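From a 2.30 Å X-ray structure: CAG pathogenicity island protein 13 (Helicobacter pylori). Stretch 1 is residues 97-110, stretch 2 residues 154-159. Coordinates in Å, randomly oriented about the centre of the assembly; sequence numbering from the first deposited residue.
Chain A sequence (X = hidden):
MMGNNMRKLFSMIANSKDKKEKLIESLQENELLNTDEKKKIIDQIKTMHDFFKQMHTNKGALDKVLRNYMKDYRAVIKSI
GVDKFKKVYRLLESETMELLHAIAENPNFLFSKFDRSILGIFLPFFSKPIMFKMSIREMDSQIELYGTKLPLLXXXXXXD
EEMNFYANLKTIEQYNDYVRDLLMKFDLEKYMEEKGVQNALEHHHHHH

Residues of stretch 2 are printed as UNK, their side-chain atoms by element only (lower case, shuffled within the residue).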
HETATM    1  N   MSE A  97      -7.740   3.873  -2.449  1.00  6.57           N
HETATM    2  CA  MSE A  97      -9.167   3.925  -2.739  1.00  9.24           C
HETATM    3  C   MSE A  97      -9.628   2.715  -3.562  1.00  8.26           C
HETATM    4  O   MSE A  97     -10.660   2.102  -3.270  1.00  5.01           O
HETATM    5  CB  MSE A  97      -9.480   5.207  -3.512  1.00 15.22           C
HETATM    6  CG  MSE A  97      -9.887   6.397  -2.671  1.00 21.35           C
HETATM    7 SE   MSE A  97     -11.796   6.398  -2.206  1.00 38.67          SE
HETATM    8  CE  MSE A  97     -12.520   6.678  -3.987  1.00 27.36           C
ATOM      9  N   GLU A  98      -8.864   2.387  -4.601  1.00  8.87           N
ATOM     10  CA  GLU A  98      -9.191   1.254  -5.473  1.00  7.72           C
ATOM     11  C   GLU A  98      -9.143  -0.057  -4.680  1.00  6.21           C
ATOM     12  O   GLU A  98     -10.031  -0.897  -4.819  1.00  5.02           O
ATOM     13  CB  GLU A  98      -8.212   1.189  -6.654  1.00  8.29           C
ATOM     14  CG  GLU A  98      -8.683   0.340  -7.824  1.00  9.12           C
ATOM     15  CD  GLU A  98      -9.924   0.923  -8.491  1.00 12.15           C
ATOM     16  OE1 GLU A  98      -9.906   2.133  -8.835  1.00 10.73           O
ATOM     17  OE2 GLU A  98     -10.906   0.173  -8.672  1.00 10.99           O
ATOM     18  N   LEU A  99      -8.104  -0.233  -3.861  1.00  5.20           N
ATOM     19  CA  LEU A  99      -7.962  -1.441  -3.033  1.00  3.84           C
ATOM     20  C   LEU A  99      -9.158  -1.551  -2.080  1.00  3.90           C
ATOM     21  O   LEU A  99      -9.756  -2.625  -1.925  1.00  2.14           O
ATOM     22  CB  LEU A  99      -6.651  -1.389  -2.225  1.00  2.14           C
ATOM     23  CG  LEU A  99      -6.422  -2.360  -1.045  1.00  1.05           C
ATOM     24  CD1 LEU A  99      -6.374  -3.804  -1.529  1.00  1.05           C
ATOM     25  CD2 LEU A  99      -5.135  -1.992  -0.335  1.00  1.05           C
ATOM     26  N   LEU A 100      -9.509  -0.429  -1.458  1.00  2.51           N
ATOM     27  CA  LEU A 100     -10.635  -0.389  -0.532  1.00  3.37           C
ATOM     28  C   LEU A 100     -11.910  -0.858  -1.232  1.00  4.02           C
ATOM     29  O   LEU A 100     -12.692  -1.617  -0.663  1.00  5.04           O
ATOM     30  CB  LEU A 100     -10.818   1.035  -0.005  1.00  4.02           C
ATOM     31  CG  LEU A 100     -10.778   1.318   1.495  1.00  3.53           C
ATOM     32  CD1 LEU A 100     -10.043   0.235   2.260  1.00  5.49           C
ATOM     33  CD2 LEU A 100     -10.118   2.669   1.696  1.00  2.89           C
ATOM     34  N   HIS A 101     -12.128  -0.415  -2.467  1.00  3.11           N
ATOM     35  CA  HIS A 101     -13.320  -0.843  -3.203  1.00  3.60           C
ATOM     36  C   HIS A 101     -13.228  -2.309  -3.578  1.00  2.91           C
ATOM     37  O   HIS A 101     -14.233  -3.028  -3.532  1.00  2.32           O
ATOM     38  CB  HIS A 101     -13.530   0.010  -4.459  1.00  4.92           C
ATOM     39  CG  HIS A 101     -14.001   1.390  -4.159  1.00  6.05           C
ATOM     40  ND1 HIS A 101     -15.117   1.635  -3.390  1.00  7.11           N
ATOM     41  CD2 HIS A 101     -13.491   2.601  -4.482  1.00  6.96           C
ATOM     42  CE1 HIS A 101     -15.273   2.939  -3.247  1.00  6.39           C
ATOM     43  NE2 HIS A 101     -14.299   3.547  -3.900  1.00  9.01           N
ATOM     44  N   ALA A 102     -12.024  -2.742  -3.956  1.00  3.25           N
ATOM     45  CA  ALA A 102     -11.786  -4.140  -4.303  1.00  4.17           C
ATOM     46  C   ALA A 102     -12.252  -4.967  -3.112  1.00  4.72           C
ATOM     47  O   ALA A 102     -13.027  -5.914  -3.269  1.00  3.74           O
ATOM     48  CB  ALA A 102     -10.308  -4.377  -4.559  1.00  5.72           C
ATOM     49  N   ILE A 103     -11.798  -4.563  -1.923  1.00  5.12           N
ATOM     50  CA  ILE A 103     -12.146  -5.211  -0.666  1.00  3.84           C
ATOM     51  C   ILE A 103     -13.669  -5.257  -0.465  1.00  5.08           C
ATOM     52  O   ILE A 103     -14.224  -6.293  -0.105  1.00  5.64           O
ATOM     53  CB  ILE A 103     -11.460  -4.464   0.532  1.00  4.32           C
ATOM     54  CG1 ILE A 103      -9.941  -4.677   0.468  1.00  1.05           C
ATOM     55  CG2 ILE A 103     -12.018  -4.966   1.888  1.00  3.40           C
ATOM     56  CD1 ILE A 103      -9.133  -3.883   1.480  1.00  1.05           C
ATOM     57  N   ALA A 104     -14.351  -4.143  -0.705  1.00  5.76           N
ATOM     58  CA  ALA A 104     -15.802  -4.094  -0.551  1.00  4.56           C
ATOM     59  C   ALA A 104     -16.533  -5.034  -1.518  1.00  3.95           C
ATOM     60  O   ALA A 104     -17.322  -5.869  -1.103  1.00  3.96           O
ATOM     61  CB  ALA A 104     -16.292  -2.657  -0.758  1.00  6.80           C
ATOM     62  N   GLU A 105     -16.255  -4.875  -2.807  1.00  4.39           N
ATOM     63  CA  GLU A 105     -16.861  -5.654  -3.891  1.00  4.64           C
ATOM     64  C   GLU A 105     -16.501  -7.157  -3.976  1.00  3.49           C
ATOM     65  O   GLU A 105     -17.088  -7.895  -4.774  1.00  1.75           O
ATOM     66  CB  GLU A 105     -16.518  -4.956  -5.215  1.00  8.37           C
ATOM     67  CG  GLU A 105     -17.119  -5.555  -6.489  1.00 12.52           C
ATOM     68  CD  GLU A 105     -18.633  -5.381  -6.587  1.00 14.46           C
ATOM     69  OE1 GLU A 105     -19.136  -4.284  -6.265  1.00 16.18           O
ATOM     70  OE2 GLU A 105     -19.320  -6.339  -7.004  1.00 15.59           O
ATOM     71  N   ASN A 106     -15.524  -7.599  -3.189  1.00  3.08           N
ATOM     72  CA  ASN A 106     -15.121  -9.007  -3.166  1.00  3.29           C
ATOM     73  C   ASN A 106     -14.669  -9.432  -1.751  1.00  3.27           C
ATOM     74  O   ASN A 106     -13.469  -9.430  -1.449  1.00  1.05           O
ATOM     75  CB  ASN A 106     -13.964  -9.274  -4.139  1.00  5.56           C
ATOM     76  CG  ASN A 106     -14.154  -8.618  -5.502  1.00  6.76           C
ATOM     77  OD1 ASN A 106     -13.589  -7.552  -5.767  1.00  8.37           O
ATOM     78  ND2 ASN A 106     -14.934  -9.258  -6.379  1.00  3.78           N
ATOM     79  N   PRO A 107     -15.626  -9.817  -0.876  1.00  3.74           N
ATOM     80  CA  PRO A 107     -15.368 -10.243   0.504  1.00  3.25           C
ATOM     81  C   PRO A 107     -14.084 -11.020   0.763  1.00  4.08           C
ATOM     82  O   PRO A 107     -13.309 -10.647   1.645  1.00  5.84           O
ATOM     83  CB  PRO A 107     -16.613 -11.052   0.846  1.00  3.44           C
ATOM     84  CG  PRO A 107     -17.675 -10.261   0.194  1.00  2.40           C
ATOM     85  CD  PRO A 107     -17.062  -9.967  -1.187  1.00  2.82           C
ATOM     86  N   ASN A 108     -13.854 -12.080  -0.013  1.00  4.36           N
ATOM     87  CA  ASN A 108     -12.678 -12.940   0.150  1.00  2.84           C
ATOM     88  C   ASN A 108     -11.328 -12.382  -0.303  1.00  3.52           C
ATOM     89  O   ASN A 108     -10.313 -13.071  -0.225  1.00  1.93           O
ATOM     90  CB  ASN A 108     -12.916 -14.288  -0.530  1.00  1.88           C
ATOM     91  CG  ASN A 108     -13.996 -15.103   0.147  1.00  1.32           C
ATOM     92  OD1 ASN A 108     -14.612 -15.971  -0.477  1.00  2.01           O
ATOM     93  ND2 ASN A 108     -14.225 -14.843   1.432  1.00  1.05           N
ATOM     94  N   PHE A 109     -11.309 -11.147  -0.790  1.00  5.72           N
ATOM     95  CA  PHE A 109     -10.048 -10.537  -1.190  1.00  7.20           C
ATOM     96  C   PHE A 109      -9.515 -10.158   0.183  1.00  8.19           C
ATOM     97  O   PHE A 109     -10.191  -9.441   0.924  1.00 10.21           O
ATOM     98  CB  PHE A 109     -10.316  -9.299  -2.036  1.00  9.98           C
ATOM     99  CG  PHE A 109      -9.085  -8.658  -2.572  1.00 10.08           C
ATOM    100  CD1 PHE A 109      -8.482  -9.148  -3.723  1.00 11.18           C
ATOM    101  CD2 PHE A 109      -8.502  -7.582  -1.903  1.00 10.76           C
ATOM    102  CE1 PHE A 109      -7.305  -8.576  -4.206  1.00 12.92           C
ATOM    103  CE2 PHE A 109      -7.327  -7.001  -2.372  1.00 12.65           C
ATOM    104  CZ  PHE A 109      -6.724  -7.497  -3.525  1.00 12.91           C
ATOM    105  N   LEU A 110      -8.321 -10.629   0.525  1.00  7.81           N
ATOM    106  CA  LEU A 110      -7.752 -10.402   1.860  1.00  9.89           C
ATOM    107  C   LEU A 110      -8.270 -11.603   2.659  1.00  9.36           C
ATOM    108  O   LEU A 110      -8.878 -11.462   3.723  1.00 10.43           O
ATOM    109  CB  LEU A 110      -8.278  -9.119   2.518  1.00  9.90           C
ATOM    110  CG  LEU A 110      -7.882  -7.737   2.005  1.00 11.35           C
ATOM    111  CD1 LEU A 110      -8.528  -6.695   2.925  1.00 11.19           C
ATOM    112  CD2 LEU A 110      -6.364  -7.577   1.994  1.00  8.61           C
ATOM    113  N   UNK A 154      -2.622  -0.272 -13.024  1.00 20.04           N
ATOM    114  CA  UNK A 154      -3.995  -0.580 -12.617  1.00 18.62           C
ATOM    115  C   UNK A 154      -4.028  -1.720 -11.612  1.00 18.02           C
ATOM    116  O   UNK A 154      -4.477  -2.822 -11.931  1.00 18.42           O
ATOM    117  c   UNK A 154      -5.890   1.017 -15.026  1.00 19.42           C
ATOM    118  c   UNK A 154      -4.776  -0.018 -15.036  1.00 18.07           C
ATOM    119  c   UNK A 154      -4.845  -0.971 -13.837  1.00 18.86           C
ATOM    120  c   UNK A 154      -5.680   2.062 -13.939  1.00 20.06           C
ATOM    121  n   UNK A 154      -6.724   3.125 -13.967  1.00 20.44           N
ATOM    122  N   UNK A 155      -3.519  -1.479 -10.410  1.00 17.19           N
ATOM    123  CA  UNK A 155      -3.541  -2.514  -9.372  1.00 16.34           C
ATOM    124  C   UNK A 155      -4.924  -2.500  -8.699  1.00 15.63           C
ATOM    125  O   UNK A 155      -5.598  -1.462  -8.662  1.00 16.08           O
ATOM    126  c   UNK A 155      -0.190  -1.586  -7.547  1.00 15.71           C
ATOM    127  c   UNK A 155      -0.965  -2.351  -8.615  1.00 16.54           C
ATOM    128  c   UNK A 155      -0.524  -3.810  -8.668  1.00 16.16           C
ATOM    129  c   UNK A 155      -2.467  -2.243  -8.307  1.00 16.84           C
ATOM    130  N   UNK A 156      -5.352  -3.652  -8.195  1.00 14.50           N
ATOM    131  CA  UNK A 156      -6.633  -3.767  -7.486  1.00 14.33           C
ATOM    132  C   UNK A 156      -7.916  -3.635  -8.301  1.00 14.35           C
ATOM    133  O   UNK A 156      -9.008  -3.657  -7.747  1.00 12.86           O
ATOM    134  c   UNK A 156      -4.723  -1.622  -5.239  1.00  8.85           C
ATOM    135  c   UNK A 156      -4.978  -3.985  -4.928  1.00 10.91           C
ATOM    136  c   UNK A 156      -3.826  -4.017  -4.130  1.00  9.14           C
ATOM    137  c   UNK A 156      -5.432  -2.787  -5.487  1.00 10.81           C
ATOM    138  c   UNK A 156      -3.128  -2.844  -3.888  1.00  7.93           C
ATOM    139  c   UNK A 156      -6.664  -2.760  -6.339  1.00 12.25           C
ATOM    140  c   UNK A 156      -3.579  -1.641  -4.445  1.00  9.60           C
ATOM    141  N   UNK A 157      -7.787  -3.504  -9.615  1.00 17.06           N
ATOM    142  CA  UNK A 157      -8.948  -3.389 -10.492  1.00 18.31           C
ATOM    143  C   UNK A 157      -9.297  -4.809 -10.910  1.00 19.36           C
ATOM    144  O   UNK A 157      -8.706  -5.348 -11.843  1.00 20.82           O
ATOM    145  c   UNK A 157      -8.131  -1.176 -11.328  1.00 18.69           C
ATOM    146  c   UNK A 157      -9.833  -2.438 -12.650  1.00 16.66           C
ATOM    147  c   UNK A 157      -8.612  -2.551 -11.746  1.00 18.23           C
ATOM    148  N   UNK A 158     -10.254  -5.415 -10.223  1.00 20.48           N
ATOM    149  CA  UNK A 158     -10.639  -6.791 -10.515  1.00 23.21           C
ATOM    150  C   UNK A 158     -11.459  -6.996 -11.786  1.00 24.20           C
ATOM    151  O   UNK A 158     -12.144  -6.094 -12.261  1.00 23.83           O
ATOM    152 se   UNK A 158      -8.907  -7.413  -7.881  1.00 27.55          SE
ATOM    153  c   UNK A 158      -8.915  -9.328  -7.654  1.00 27.64           C
ATOM    154  c   UNK A 158     -10.801  -7.095  -7.967  1.00 25.22           C
ATOM    155  c   UNK A 158     -11.413  -7.386  -9.330  1.00 23.96           C
ATOM    156  N   UNK A 159     -11.373  -8.209 -12.327  1.00 26.08           N
ATOM    157  CA  UNK A 159     -12.112  -8.594 -13.523  1.00 27.05           C
ATOM    158  C   UNK A 159     -13.148  -9.616 -13.064  1.00 27.53           C
ATOM    159  O   UNK A 159     -13.045 -10.147 -11.957  1.00 26.84           O
ATOM    160  o   UNK A 159     -10.769 -10.534 -14.062  1.00 27.12           O
ATOM    161  c   UNK A 159     -11.197  -9.261 -14.558  1.00 26.50           C
ATOM    162  c   UNK A 159      -9.981  -8.387 -14.833  1.00 27.21           C
TER

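Position 154 has five side-chain atoms: four carbons in a row and a nitrogen at the end. They make no contact with stretch 1. An unbranched chain of this kind is lysine, so the residue is K154. Its CA-to-CB bond points sideways, and although the end of the chain comes nearer, K154 NZ stays 6.1 Å from E98 OE1.

Position 155 carries four carbons, and the chain forks at the second. The side chain is buried but does not reach stretch 1; the backbone O does the touching here, against E98. The forked pattern is leucine, L155. The carbonyl O of L155 lies 3.7 Å from CG of E98, while L155 CB, the nearest side-chain atom, is 6.7 Å from E98 CG.

Position 156 has seven carbons, one leading into a ring of six. No oxygen is attached to the ring, which excludes tyrosine. Its CA-to-CB bond points toward the helix of stretch 1, and one ring face receives CB of L99. The residue is phenylalanine, F156. CB of L99 stands 3.7 Å from the centroid of the F156 ring and only 16° off the ring normal, a CH-pi contact. Between L99 and F156 the closest pair is L99 CB to F156 CD2, at 3.6 Å. F109 also approaches this ring obliquely, with F109 CZ 4.2 Å from F156 CD1. The backbone also comes close to A102: A102 CB is 3.5 Å from the carbonyl O of F156. The phi/psi of F156 is 70/4, a left-handed conformation uncommon for a residue with a side chain.

Position 157 shows three side-chain carbons, one carrying the other two. One terminal carbon lies against the aliphatic part of E98. There is no oxygen, so it is valine and not threonine: V157. The residue is exposed and its CA-to-CB bond points sideways. V157 CG2 is 3.9 Å from E98 CG.

Position 158 has two carbons, a selenium and a final carbon, unbranched. The chain runs by A102 and N106, where the helix has ended, to the F109 ring. Selenium identifies selenomethionine, M158 in the sequence. All three chi angles are m. M158 CG lies 4.4 Å from A102 CB, and M158 CE lies 3.9 Å from F109 CE1. The selenium of M158 is 5.0 Å from the centroid of the F109 ring, at an oblique 43° to its normal.

Position 159 has one carbon carrying an oxygen and another carbon. It does not reach stretch 1. This is threonine, T159. It occupies an N-cap position, and its side chain caps a backbone N just past the stretch.

The contact works by packing, with no hydrogen bond across it. E98, L99 and A102 offer one region of the helix to an irregular segment. Beyond the helix, a type I turn from N106 to F109, held by F109 N to N106 O at 2.8 Å, ends at the residue whose aromatic ring meets both F156 and M158. These two residues have the largest covered areas in a contact that buries 393 Å² in total.

Stretch 2 154-159: KLFVMT
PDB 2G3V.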